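Local coordinates for type IV secretion system protein DotB (Yersinia pseudotuberculosis IP 31758, PDB 6GEF) that probably hydrolyses ATP as a hexameric AAA+ ATPase of the GSP E family, in a type IVb secretion system, at residues I153-L158 / E220-I226; P157-I163 / S195-Y200; K190-F194 / F285-H289. All coordinates share one frame; numbering follows the deposited sequence.

Interaction 1 (I153-L158 / E220-I226); sequences IPLDPL and EFVYDNI
The pyrrolidine of Pro154 lies over one face of the Phe221 ring, the two side chains meeting at about a right angle. Its CG stands almost on the ring normal, with Pro154 CG 3.7 Å from the centroid of the Phe221 ring, in a CH-pi contact; its CB leans on the ring atom CE2. The edge of the same ring is taken by the backbone carbon of Asp156 and by CD1 of Leu158, which comes within 4.0 Å of Phe221 CE2. With CG anti to its carbonyl carbon (chi1 -60°), Phe221 carries its ring between these residues and helix 187-203, where it touches Thr192 and Ser195.

Pro157 runs past the CB end of Phe221 in the opposite direction and reaches Tyr223, with 3.5 Å between Pro157 CG and Tyr223 CE2. Between the two aromatic residues the backbones are joined by one straight hydrogen bond, Val222 N to Leu155 O at 3.0 Å, the N-H...O angle being 172°. Beside this bond CD2 of Leu155 packs on CG2 of Val222, 3.6 Å away. At the far end the carboxylate of Asp156 and the amide of Asn225 stand nearly perpendicular, 88° between their planes. Asn225 ND2 makes weak hydrogen bonds to both carboxylate oxygens, the shorter being 3.3 Å to Asp156 OD2. Glu220, at the other end, sends OE1 past Pro154 CD to a salt bridge with Arg132.

The contact joins the segment that follows strand 143-153 to the loop between strands 211-216 and 232-237. Its chemistry is mainly apolar, proline against aromatic ring, with one nearly straight backbone hydrogen bond setting the local alignment; both Asp156-Asn225 bonds are weak and sit at the exposed Asn225.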
ATOM      1  N   ILE A 153       3.436   4.358  42.579  1.00 64.89           N
ATOM      2  CA  ILE A 153       2.091   4.720  42.142  1.00 64.97           C
ATOM      3  C   ILE A 153       1.372   5.426  43.318  1.00 68.03           C
ATOM      4  O   ILE A 153       1.311   4.874  44.416  1.00 73.56           O
ATOM      5  CB  ILE A 153       1.280   3.494  41.743  1.00 60.48           C
ATOM      6  CG1 ILE A 153       2.117   2.552  40.872  1.00 60.61           C
ATOM      7  CG2 ILE A 153       0.001   3.918  41.014  1.00 61.66           C
ATOM      8  CD1 ILE A 153       1.342   1.387  40.289  1.00 60.51           C
ATOM      9  N   PRO A 154       0.924   6.673  43.134  1.00 74.25           N
ATOM     10  CA  PRO A 154       0.076   7.285  44.144  1.00 75.44           C
ATOM     11  C   PRO A 154      -1.280   6.595  44.224  1.00 77.94           C
ATOM     12  O   PRO A 154      -1.835   6.167  43.187  1.00 82.99           O
ATOM     13  CB  PRO A 154      -0.077   8.730  43.642  1.00 74.90           C
ATOM     14  CG  PRO A 154       0.133   8.664  42.194  1.00 74.24           C
ATOM     15  CD  PRO A 154       1.177   7.578  42.001  1.00 74.92           C
ATOM     16  N   LEU A 155      -1.822   6.509  45.430  1.00 80.77           N
ATOM     17  CA  LEU A 155      -3.180   5.987  45.598  1.00 87.29           C
ATOM     18  C   LEU A 155      -4.238   7.112  45.461  1.00 86.19           C
ATOM     19  O   LEU A 155      -5.070   7.088  44.560  1.00 77.35           O
ATOM     20  CB  LEU A 155      -3.339   5.265  46.946  1.00 88.97           C
ATOM     21  CG  LEU A 155      -4.444   4.239  47.025  1.00 92.69           C
ATOM     22  CD1 LEU A 155      -4.386   3.516  48.379  1.00 92.62           C
ATOM     23  CD2 LEU A 155      -5.776   4.921  46.863  1.00 95.73           C
ATOM     24  N   ASP A 156      -4.175   8.083  46.373  1.00 83.79           N
ATOM     25  CA  ASP A 156      -5.278   8.993  46.600  1.00 83.00           C
ATOM     26  C   ASP A 156      -4.853  10.410  46.235  1.00 75.50           C
ATOM     27  O   ASP A 156      -3.795  10.850  46.652  1.00 74.22           O
ATOM     28  CB  ASP A 156      -5.713   8.952  48.082  1.00 83.87           C
ATOM     29  CG  ASP A 156      -6.823   7.986  48.336  1.00 87.16           C
ATOM     30  OD1 ASP A 156      -7.530   7.589  47.351  1.00 88.26           O
ATOM     31  OD2 ASP A 156      -7.008   7.610  49.529  1.00 87.19           O
ATOM     32  N   PRO A 157      -5.675  11.134  45.468  1.00 72.28           N
ATOM     33  CA  PRO A 157      -5.355  12.532  45.190  1.00 73.20           C
ATOM     34  C   PRO A 157      -5.063  13.304  46.466  1.00 70.74           C
ATOM     35  O   PRO A 157      -5.674  13.053  47.504  1.00 77.97           O
ATOM     36  CB  PRO A 157      -6.609  13.047  44.487  1.00 72.61           C
ATOM     37  CG  PRO A 157      -7.215  11.841  43.868  1.00 72.03           C
ATOM     38  CD  PRO A 157      -6.914  10.709  44.796  1.00 72.29           C
ATOM     39  N   LEU A 158      -4.119  14.235  46.397  1.00 70.31           N
ATOM     40  CA  LEU A 158      -3.746  15.020  47.554  1.00 70.29           C
ATOM     41  C   LEU A 158      -4.667  16.219  47.691  1.00 69.34           C
ATOM     42  O   LEU A 158      -5.069  16.815  46.707  1.00 73.85           O
ATOM     43  CB  LEU A 158      -2.292  15.504  47.434  1.00 70.06           C
ATOM     44  CG  LEU A 158      -1.211  14.476  47.786  1.00 68.94           C
ATOM     45  CD1 LEU A 158      -1.108  13.394  46.750  1.00 70.03           C
ATOM     46  CD2 LEU A 158       0.117  15.193  47.943  1.00 70.55           C
ATOM     47  N   GLU A 220      -2.918   6.988  37.095  1.00 55.51           N
ATOM     48  CA  GLU A 220      -2.098   7.239  38.248  1.00 56.46           C
ATOM     49  C   GLU A 220      -2.900   7.211  39.555  1.00 54.17           C
ATOM     50  O   GLU A 220      -2.932   6.237  40.247  1.00 51.35           O
ATOM     51  CB  GLU A 220      -1.334   8.558  38.109  1.00 57.30           C
ATOM     52  CG  GLU A 220      -0.316   8.593  37.007  1.00 63.44           C
ATOM     53  CD  GLU A 220       0.713   7.483  37.068  1.00 65.77           C
ATOM     54  OE1 GLU A 220       0.857   6.864  38.141  1.00 65.06           O
ATOM     55  OE2 GLU A 220       1.388   7.231  36.045  1.00 65.46           O
ATOM     56  N   PHE A 221      -3.590   8.278  39.832  1.00 55.09           N
ATOM     57  CA  PHE A 221      -4.438   8.412  40.997  1.00 55.78           C
ATOM     58  C   PHE A 221      -5.770   7.710  40.756  1.00 57.86           C
ATOM     59  O   PHE A 221      -6.246   7.590  39.614  1.00 60.68           O
ATOM     60  CB  PHE A 221      -4.707   9.864  41.331  1.00 56.06           C
ATOM     61  CG  PHE A 221      -3.463  10.658  41.641  1.00 56.49           C
ATOM     62  CD1 PHE A 221      -2.663  11.134  40.589  1.00 53.19           C
ATOM     63  CD2 PHE A 221      -3.086  10.917  42.948  1.00 55.35           C
ATOM     64  CE1 PHE A 221      -1.525  11.851  40.865  1.00 54.21           C
ATOM     65  CE2 PHE A 221      -1.944  11.631  43.218  1.00 54.92           C
ATOM     66  CZ  PHE A 221      -1.156  12.110  42.171  1.00 53.87           C
ATOM     67  N   VAL A 222      -6.352   7.185  41.849  1.00 56.89           N
ATOM     68  CA  VAL A 222      -7.684   6.610  41.815  1.00 55.46           C
ATOM     69  C   VAL A 222      -8.561   7.336  42.821  1.00 57.01           C
ATOM     70  O   VAL A 222      -8.084   7.918  43.795  1.00 58.15           O
ATOM     71  CB  VAL A 222      -7.634   5.094  42.106  1.00 55.34           C
ATOM     72  CG1 VAL A 222      -6.795   4.392  41.060  1.00 52.84           C
ATOM     73  CG2 VAL A 222      -7.151   4.816  43.519  1.00 56.53           C
ATOM     74  N   TYR A 223      -9.860   7.288  42.595  1.00 59.50           N
ATOM     75  CA  TYR A 223     -10.845   8.001  43.408  1.00 62.64           C
ATOM     76  C   TYR A 223     -11.819   7.045  44.091  1.00 67.93           C
ATOM     77  O   TYR A 223     -12.966   7.384  44.355  1.00 69.70           O
ATOM     78  CB  TYR A 223     -11.605   9.031  42.558  1.00 61.34           C
ATOM     79  CG  TYR A 223     -10.714   9.938  41.753  1.00 59.71           C
ATOM     80  CD1 TYR A 223     -10.081   9.479  40.589  1.00 60.26           C
ATOM     81  CD2 TYR A 223     -10.500  11.239  42.137  1.00 60.12           C
ATOM     82  CE1 TYR A 223      -9.248  10.298  39.853  1.00 61.71           C
ATOM     83  CE2 TYR A 223      -9.681  12.085  41.412  1.00 62.15           C
ATOM     84  CZ  TYR A 223      -9.043  11.597  40.275  1.00 65.23           C
ATOM     85  OH  TYR A 223      -8.238  12.424  39.518  1.00 66.93           O
ATOM     86  N   ASP A 224     -11.343   5.844  44.407  1.00 72.99           N
ATOM     87  CA  ASP A 224     -12.151   4.837  45.090  1.00 76.73           C
ATOM     88  C   ASP A 224     -12.498   5.294  46.494  1.00 77.33           C
ATOM     89  O   ASP A 224     -13.625   5.035  46.969  1.00 85.33           O
ATOM     90  CB  ASP A 224     -11.441   3.504  45.117  1.00 81.77           C
ATOM     91  CG  ASP A 224     -11.036   3.052  43.664  1.00 83.74           C
ATOM     92  OD1 ASP A 224     -11.457   3.694  42.693  1.00 80.50           O
ATOM     93  OD2 ASP A 224     -10.341   2.069  43.407  1.00 87.36           O
ATOM     94  N   ASN A 225     -11.593   6.018  47.156  1.00 75.59           N
ATOM     95  CA  ASN A 225     -11.783   6.405  48.548  1.00 77.66           C
ATOM     96  C   ASN A 225     -12.341   7.816  48.713  1.00 75.71           C
ATOM     97  O   ASN A 225     -12.412   8.311  49.830  1.00 78.64           O
ATOM     98  CB  ASN A 225     -10.471   6.258  49.326  1.00 77.53           C
ATOM     99  CG  ASN A 225      -9.899   4.852  49.225  1.00 77.97           C
ATOM    100  OD1 ASN A 225     -10.655   3.883  49.307  1.00 79.57           O
ATOM    101  ND2 ASN A 225      -8.571   4.729  49.028  1.00 71.00           N
ATOM    102  N   ILE A 226     -12.729   8.467  47.621  1.00 72.74           N
ATOM    103  CA  ILE A 226     -13.252   9.821  47.670  1.00 70.19           C
ATOM    104  C   ILE A 226     -14.773   9.732  47.701  1.00 70.87           C
ATOM    105  O   ILE A 226     -15.415   9.241  46.775  1.00 70.10           O
ATOM    106  CB  ILE A 226     -12.794  10.646  46.458  1.00 71.18           C
ATOM    107  CG1 ILE A 226     -11.295  10.472  46.213  1.00 70.24           C
ATOM    108  CG2 ILE A 226     -13.155  12.125  46.639  1.00 75.29           C
ATOM    109  CD1 ILE A 226     -10.425  10.881  47.381  1.00 70.77           C
TER

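Interaction 2 (P157-I163 / S195-Y200); sequences PLPLADI and SSIIRY
The hydroxyl of Ser196 points at the backbone carbonyl of Leu158. A hydrogen bond from serine to carbonyl fits, although the modelled separation is too short to be taken literally; the same hydroxyl also bonds weakly to Thr192 O. CD1 of Ile163 lies against this serine, 3.6 Å from Ser196 CB, and CD2 of Leu160 rests on the helix backbone, 3.6 Å from Ser196 O. The other branch of Leu160 comes over one face of the Tyr200 ring, offset toward its rim. This is a CH-pi contact, with Leu160 CD1 4.1 Å from the centroid of the Tyr200 ring.

The pyrrolidine of Pro157 packs onto the helix surface, its CB 3.5 Å from Ser195 O and 3.8 Å from Arg199 CB. Arg199 then folds back along the loop, its chain bent at chi3 (-76°), and NH1 gives a weak hydrogen bond, 3.3 Å long, to Pro157 O. The ring of Pro159 sits beside the guanidinium, with its CD at the guanidinium edge.

Further out, the groups of the helix are held by partners of their own. Glu203 forms a salt bridge with NH2 of Arg199, and the hydroxyl of Tyr200 is hydrogen-bonded to the amide oxygen OD1 of Asn171. Ser195 OG turns back into its own helix, bonding to the carbonyls of Ser191 and Thr192.

Pro159 is the N-cap of the short helix 160-163, and the contact sets a proline-rich connection and one helical turn against helix 187-203. The N-terminal turn of that helix carries the end of a P-loop-like sequence, and the arrangement is consistent with a linker from the N-terminal sheet packing on the first helix of a P-loop ATPase domain of the secretion ATPase family.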
ATOM      1  N   PRO A 157      -5.675  11.134  45.468  1.00 72.28           N
ATOM      2  CA  PRO A 157      -5.355  12.532  45.190  1.00 73.20           C
ATOM      3  C   PRO A 157      -5.063  13.304  46.466  1.00 70.74           C
ATOM      4  O   PRO A 157      -5.674  13.053  47.504  1.00 77.97           O
ATOM      5  CB  PRO A 157      -6.609  13.047  44.487  1.00 72.61           C
ATOM      6  CG  PRO A 157      -7.215  11.841  43.868  1.00 72.03           C
ATOM      7  CD  PRO A 157      -6.914  10.709  44.796  1.00 72.29           C
ATOM      8  N   LEU A 158      -4.119  14.235  46.397  1.00 70.31           N
ATOM      9  CA  LEU A 158      -3.746  15.020  47.554  1.00 70.29           C
ATOM     10  C   LEU A 158      -4.667  16.219  47.691  1.00 69.34           C
ATOM     11  O   LEU A 158      -5.069  16.815  46.707  1.00 73.85           O
ATOM     12  CB  LEU A 158      -2.292  15.504  47.434  1.00 70.06           C
ATOM     13  CG  LEU A 158      -1.211  14.476  47.786  1.00 68.94           C
ATOM     14  CD1 LEU A 158      -1.108  13.394  46.750  1.00 70.03           C
ATOM     15  CD2 LEU A 158       0.117  15.193  47.943  1.00 70.55           C
ATOM     16  N   PRO A 159      -4.996  16.604  48.935  1.00 71.01           N
ATOM     17  CA  PRO A 159      -5.682  17.886  49.152  1.00 71.30           C
ATOM     18  C   PRO A 159      -4.970  19.053  48.486  1.00 70.61           C
ATOM     19  O   PRO A 159      -3.786  18.958  48.160  1.00 71.84           O
ATOM     20  CB  PRO A 159      -5.675  18.023  50.675  1.00 72.88           C
ATOM     21  CG  PRO A 159      -5.588  16.630  51.185  1.00 73.31           C
ATOM     22  CD  PRO A 159      -4.755  15.881  50.201  1.00 71.53           C
ATOM     23  N   LEU A 160      -5.686  20.131  48.260  1.00 75.46           N
ATOM     24  CA  LEU A 160      -5.111  21.287  47.561  1.00 73.98           C
ATOM     25  C   LEU A 160      -3.987  21.899  48.375  1.00 73.43           C
ATOM     26  O   LEU A 160      -2.951  22.283  47.816  1.00 73.49           O
ATOM     27  CB  LEU A 160      -6.202  22.318  47.255  1.00 73.69           C
ATOM     28  CG  LEU A 160      -7.428  21.817  46.507  1.00 71.78           C
ATOM     29  CD1 LEU A 160      -8.290  22.952  46.028  1.00 75.93           C
ATOM     30  CD2 LEU A 160      -7.068  20.878  45.367  1.00 67.71           C
ATOM     31  N   ALA A 161      -4.181  21.994  49.697  1.00 76.32           N
ATOM     32  CA  ALA A 161      -3.140  22.553  50.560  1.00 77.14           C
ATOM     33  C   ALA A 161      -1.829  21.786  50.406  1.00 74.58           C
ATOM     34  O   ALA A 161      -0.758  22.385  50.425  1.00 75.96           O
ATOM     35  CB  ALA A 161      -3.615  22.560  52.008  1.00 78.31           C
ATOM     36  N   ASP A 162      -1.906  20.479  50.254  1.00 73.84           N
ATOM     37  CA  ASP A 162      -0.702  19.650  50.203  1.00 75.38           C
ATOM     38  C   ASP A 162       0.117  19.931  48.952  1.00 73.41           C
ATOM     39  O   ASP A 162       1.354  19.923  49.006  1.00 72.05           O
ATOM     40  CB  ASP A 162      -1.050  18.158  50.293  1.00 75.51           C
ATOM     41  CG  ASP A 162      -1.729  17.802  51.613  1.00 79.36           C
ATOM     42  OD1 ASP A 162      -2.221  18.714  52.319  1.00 75.19           O
ATOM     43  OD2 ASP A 162      -1.770  16.611  51.944  1.00 86.98           O
ATOM     44  N   ILE A 163      -0.555  20.187  47.831  1.00 72.35           N
ATOM     45  CA  ILE A 163       0.163  20.486  46.585  1.00 68.95           C
ATOM     46  C   ILE A 163       0.220  21.998  46.300  1.00 68.58           C
ATOM     47  O   ILE A 163       0.779  22.392  45.295  1.00 71.12           O
ATOM     48  CB  ILE A 163      -0.421  19.713  45.372  1.00 68.91           C
ATOM     49  CG1 ILE A 163      -1.605  20.440  44.784  1.00 71.62           C
ATOM     50  CG2 ILE A 163      -0.866  18.317  45.801  1.00 69.64           C
ATOM     51  CD1 ILE A 163      -2.122  19.859  43.507  1.00 70.43           C
ATOM     52  N   SER A 195      -5.704  15.640  39.476  1.00 64.44           N
ATOM     53  CA  SER A 195      -6.307  14.712  40.433  1.00 64.90           C
ATOM     54  C   SER A 195      -6.778  15.450  41.661  1.00 64.73           C
ATOM     55  O   SER A 195      -7.909  15.253  42.120  1.00 70.47           O
ATOM     56  CB  SER A 195      -5.309  13.600  40.774  1.00 66.30           C
ATOM     57  OG  SER A 195      -4.100  14.139  41.264  1.00 70.86           O
ATOM     58  N   SER A 196      -5.931  16.285  42.241  1.00 62.42           N
ATOM     59  CA  SER A 196      -6.350  17.108  43.384  1.00 63.36           C
ATOM     60  C   SER A 196      -7.577  17.932  43.027  1.00 64.39           C
ATOM     61  O   SER A 196      -8.551  17.965  43.779  1.00 64.67           O
ATOM     62  CB  SER A 196      -5.194  18.008  43.832  1.00 63.10           C
ATOM     63  OG  SER A 196      -4.198  17.249  44.493  1.00 62.85           O
ATOM     64  N   ILE A 197      -7.550  18.595  41.877  1.00 63.18           N
ATOM     65  CA  ILE A 197      -8.688  19.416  41.465  1.00 62.08           C
ATOM     66  C   ILE A 197      -9.971  18.569  41.351  1.00 60.06           C
ATOM     67  O   ILE A 197     -11.056  19.021  41.679  1.00 65.68           O
ATOM     68  CB  ILE A 197      -8.391  20.160  40.150  1.00 61.05           C
ATOM     69  CG1 ILE A 197      -7.298  21.201  40.353  1.00 62.40           C
ATOM     70  CG2 ILE A 197      -9.656  20.813  39.616  1.00 59.51           C
ATOM     71  CD1 ILE A 197      -7.074  22.128  39.173  1.00 62.40           C
ATOM     72  N   ILE A 198      -9.828  17.327  40.914  1.00 56.37           N
ATOM     73  CA  ILE A 198     -10.975  16.458  40.732  1.00 57.66           C
ATOM     74  C   ILE A 198     -11.522  15.971  42.094  1.00 60.21           C
ATOM     75  O   ILE A 198     -12.733  15.872  42.271  1.00 61.76           O
ATOM     76  CB  ILE A 198     -10.638  15.287  39.797  1.00 55.08           C
ATOM     77  CG1 ILE A 198     -10.459  15.788  38.372  1.00 54.84           C
ATOM     78  CG2 ILE A 198     -11.713  14.222  39.843  1.00 53.95           C
ATOM     79  CD1 ILE A 198     -10.025  14.763  37.353  1.00 53.25           C
ATOM     80  N   ARG A 199     -10.639  15.651  43.034  1.00 60.62           N
ATOM     81  CA  ARG A 199     -11.064  15.288  44.356  1.00 65.25           C
ATOM     82  C   ARG A 199     -11.771  16.460  45.026  1.00 66.74           C
ATOM     83  O   ARG A 199     -12.811  16.300  45.701  1.00 65.77           O
ATOM     84  CB  ARG A 199      -9.895  14.785  45.194  1.00 66.81           C
ATOM     85  CG  ARG A 199      -9.214  15.835  46.047  1.00 69.59           C
ATOM     86  CD  ARG A 199      -8.469  15.220  47.187  1.00 71.65           C
ATOM     87  NE  ARG A 199      -9.350  14.772  48.276  1.00 74.84           N
ATOM     88  CZ  ARG A 199      -8.919  14.447  49.492  1.00 74.64           C
ATOM     89  NH1 ARG A 199      -7.627  14.472  49.789  1.00 73.93           N
ATOM     90  NH2 ARG A 199      -9.780  14.104  50.427  1.00 75.30           N
ATOM     91  N   TYR A 200     -11.199  17.659  44.938  1.00 67.87           N
ATOM     92  CA  TYR A 200     -11.895  18.865  45.363  1.00 69.36           C
ATOM     93  C   TYR A 200     -13.280  18.964  44.733  1.00 70.72           C
ATOM     94  O   TYR A 200     -14.275  19.203  45.429  1.00 75.46           O
ATOM     95  CB  TYR A 200     -11.065  20.103  45.022  1.00 70.51           C
ATOM     96  CG  TYR A 200     -11.755  21.408  45.356  1.00 72.16           C
ATOM     97  CD1 TYR A 200     -11.906  21.834  46.684  1.00 73.81           C
ATOM     98  CD2 TYR A 200     -12.221  22.244  44.340  1.00 71.94           C
ATOM     99  CE1 TYR A 200     -12.532  23.012  46.979  1.00 78.60           C
ATOM    100  CE2 TYR A 200     -12.876  23.420  44.622  1.00 74.15           C
ATOM    101  CZ  TYR A 200     -13.016  23.818  45.952  1.00 78.77           C
ATOM    102  OH  TYR A 200     -13.607  25.025  46.256  1.00 80.71           O
TER

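Interaction 3 (K190-F194 / F285-H289); sequences KSTTF and FATVH
Aromatic packing joins Phe194 to Phe285. Their planes are almost parallel, 3° apart, but slid so far that the rings barely overlap, with the Phe194 and Phe285 centroids 4.9 Å from each other. It is CB of Phe285 that comes over the face of the Phe194 ring, a CH-pi contact of 3.7 Å from Phe285 CB to the Phe194 centroid.

Two groups approach the edge of Phe194: Ala286 O lies in the ring plane, 3.3 Å from Phe194 CE2, and CG2 of Thr287 is near it. The same methyl packs on the aliphatic start of Lys190, 3.5 Å from Lys190 CB.

Among polar groups, Lys190, bent at chi2, chi3 and chi4, crosses Thr287 and brings its amine to the imidazole edge, with Lys190 NZ 3.0 Å from His289 ND1.

The axes of helix segment 190-194 and strand segment 285-288 approach to 9.8 Å and run at 157°. Lys190 belongs to a sequence resembling a Walker A motif, whose strand-loop-helix unit is strand 179-183, the loop after it and helix 187-203. Strand 284-288 lies beside 179-183 in the sheet under the helix, consistent with a P-loop ATPase core.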
ATOM      1  N   LYS A 190       1.214  17.393  36.174  1.00 79.14           N
ATOM      2  CA  LYS A 190      -0.141  17.549  35.713  1.00 74.81           C
ATOM      3  C   LYS A 190      -1.088  16.534  36.369  1.00 71.45           C
ATOM      4  O   LYS A 190      -2.162  16.913  36.843  1.00 77.27           O
ATOM      5  CB  LYS A 190      -0.209  17.425  34.185  1.00 72.68           C
ATOM      6  CG  LYS A 190       1.119  17.552  33.473  1.00 77.42           C
ATOM      7  CD  LYS A 190       1.151  18.718  32.520  1.00 77.52           C
ATOM      8  CE  LYS A 190       2.007  18.395  31.313  1.00 74.68           C
ATOM      9  NZ  LYS A 190       1.266  17.580  30.304  1.00 75.71           N
ATOM     10  N   SER A 191      -0.675  15.277  36.410  1.00 66.15           N
ATOM     11  CA  SER A 191      -1.512  14.243  37.008  1.00 65.97           C
ATOM     12  C   SER A 191      -1.945  14.652  38.422  1.00 65.48           C
ATOM     13  O   SER A 191      -3.122  14.511  38.772  1.00 67.85           O
ATOM     14  CB  SER A 191      -0.755  12.907  37.064  1.00 71.82           C
ATOM     15  OG  SER A 191       0.215  12.849  36.000  1.00 80.18           O
ATOM     16  N   THR A 192      -1.021  15.153  39.230  1.00 63.76           N
ATOM     17  CA  THR A 192      -1.329  15.431  40.613  1.00 64.38           C
ATOM     18  C   THR A 192      -2.199  16.673  40.727  1.00 61.26           C
ATOM     19  O   THR A 192      -3.152  16.718  41.540  1.00 57.82           O
ATOM     20  CB  THR A 192      -0.042  15.579  41.449  1.00 67.47           C
ATOM     21  OG1 THR A 192       0.560  16.824  41.176  1.00 72.21           O
ATOM     22  CG2 THR A 192       0.918  14.456  41.101  1.00 66.30           C
ATOM     23  N   THR A 193      -1.877  17.731  39.988  1.00 60.10           N
ATOM     24  CA  THR A 193      -2.712  18.919  39.979  1.00 60.53           C
ATOM     25  C   THR A 193      -4.159  18.568  39.616  1.00 63.08           C
ATOM     26  O   THR A 193      -5.109  18.930  40.346  1.00 65.23           O
ATOM     27  CB  THR A 193      -2.155  19.967  39.043  1.00 63.48           C
ATOM     28  OG1 THR A 193      -0.905  20.444  39.544  1.00 64.70           O
ATOM     29  CG2 THR A 193      -3.128  21.120  38.852  1.00 65.27           C
ATOM     30  N   PHE A 194      -4.338  17.869  38.501  1.00 60.79           N
ATOM     31  CA  PHE A 194      -5.692  17.584  38.026  1.00 60.21           C
ATOM     32  C   PHE A 194      -6.423  16.602  38.913  1.00 61.48           C
ATOM     33  O   PHE A 194      -7.621  16.726  39.125  1.00 66.90           O
ATOM     34  CB  PHE A 194      -5.651  17.058  36.569  1.00 56.94           C
ATOM     35  CG  PHE A 194      -5.832  18.131  35.528  1.00 51.80           C
ATOM     36  CD1 PHE A 194      -6.591  19.234  35.772  1.00 51.33           C
ATOM     37  CD2 PHE A 194      -5.189  18.042  34.314  1.00 51.22           C
ATOM     38  CE1 PHE A 194      -6.752  20.216  34.822  1.00 52.99           C
ATOM     39  CE2 PHE A 194      -5.325  19.009  33.344  1.00 49.77           C
ATOM     40  CZ  PHE A 194      -6.115  20.101  33.604  1.00 51.70           C
ATOM     41  N   PHE A 285     -10.785  19.043  31.006  1.00 59.59           N
ATOM     42  CA  PHE A 285      -9.409  19.198  31.491  1.00 58.21           C
ATOM     43  C   PHE A 285      -8.448  18.529  30.505  1.00 57.11           C
ATOM     44  O   PHE A 285      -8.632  17.376  30.141  1.00 59.19           O
ATOM     45  CB  PHE A 285      -9.243  18.562  32.855  1.00 56.80           C
ATOM     46  CG  PHE A 285     -10.040  19.233  33.951  1.00 57.80           C
ATOM     47  CD1 PHE A 285     -10.638  20.474  33.735  1.00 58.86           C
ATOM     48  CD2 PHE A 285     -10.200  18.623  35.185  1.00 57.92           C
ATOM     49  CE1 PHE A 285     -11.360  21.077  34.724  1.00 59.54           C
ATOM     50  CE2 PHE A 285     -10.928  19.248  36.177  1.00 58.07           C
ATOM     51  CZ  PHE A 285     -11.532  20.465  35.945  1.00 59.36           C
ATOM     52  N   ALA A 286      -7.466  19.294  30.038  1.00 53.47           N
ATOM     53  CA  ALA A 286      -6.409  18.778  29.198  1.00 51.19           C
ATOM     54  C   ALA A 286      -5.062  19.224  29.726  1.00 49.40           C
ATOM     55  O   ALA A 286      -4.942  20.262  30.362  1.00 48.28           O
ATOM     56  CB  ALA A 286      -6.560  19.260  27.726  1.00 53.52           C
ATOM     57  N   THR A 287      -4.036  18.409  29.439  1.00 48.17           N
ATOM     58  CA  THR A 287      -2.655  18.806  29.642  1.00 48.54           C
ATOM     59  C   THR A 287      -1.962  19.129  28.370  1.00 48.51           C
ATOM     60  O   THR A 287      -2.375  18.747  27.292  1.00 46.63           O
ATOM     61  CB  THR A 287      -1.911  17.623  30.355  1.00 49.17           C
ATOM     62  OG1 THR A 287      -1.852  16.479  29.483  1.00 46.01           O
ATOM     63  CG2 THR A 287      -2.604  17.267  31.672  1.00 48.98           C
ATOM     64  N   VAL A 288      -0.892  19.883  28.477  1.00 52.08           N
ATOM     65  CA  VAL A 288      -0.124  20.394  27.309  1.00 55.49           C
ATOM     66  C   VAL A 288       1.345  20.389  27.740  1.00 56.86           C
ATOM     67  O   VAL A 288       1.698  20.820  28.833  1.00 58.21           O
ATOM     68  CB  VAL A 288      -0.544  21.797  26.851  1.00 55.12           C
ATOM     69  CG1 VAL A 288      -0.456  21.900  25.368  1.00 58.05           C
ATOM     70  CG2 VAL A 288      -1.971  22.112  27.266  1.00 55.60           C
ATOM     71  N   HIS A 289       2.210  19.909  26.839  1.00 56.44           N
ATOM     72  CA  HIS A 289       3.637  19.935  27.023  1.00 56.86           C
ATOM     73  C   HIS A 289       4.178  21.301  26.526  1.00 57.26           C
ATOM     74  O   HIS A 289       4.638  21.457  25.397  1.00 52.70           O
ATOM     75  CB  HIS A 289       4.293  18.777  26.305  1.00 59.54           C
ATOM     76  CG  HIS A 289       4.081  17.456  26.960  1.00 65.77           C
ATOM     77  ND1 HIS A 289       3.268  17.282  28.062  1.00 69.30           N
ATOM     78  CD2 HIS A 289       4.542  16.222  26.646  1.00 68.92           C
ATOM     79  CE1 HIS A 289       3.239  16.004  28.405  1.00 65.84           C
ATOM     80  NE2 HIS A 289       4.002  15.339  27.566  1.00 72.89           N
TER

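In the fold
All three contacts gather round helix 187-203, which bears the probable P-loop at its N-terminal end. Interactions 1 and 2 share Pro157 and Leu158, and their centres are about 10 Å apart; Tyr223 packs on Ser195 between them. Interaction 3 meets the helix from the central sheet, its centre about 12 Å from that of interaction 2, where Phe285 CE2 is 4.0 Å from Ile197 CG2. Interactions 1 and 3 are about 15 Å apart between centres and are connected by Phe221, which packs on Thr192. The linker and the 220-226 loop thus bear on the helix whose start probably forms the nucleotide site.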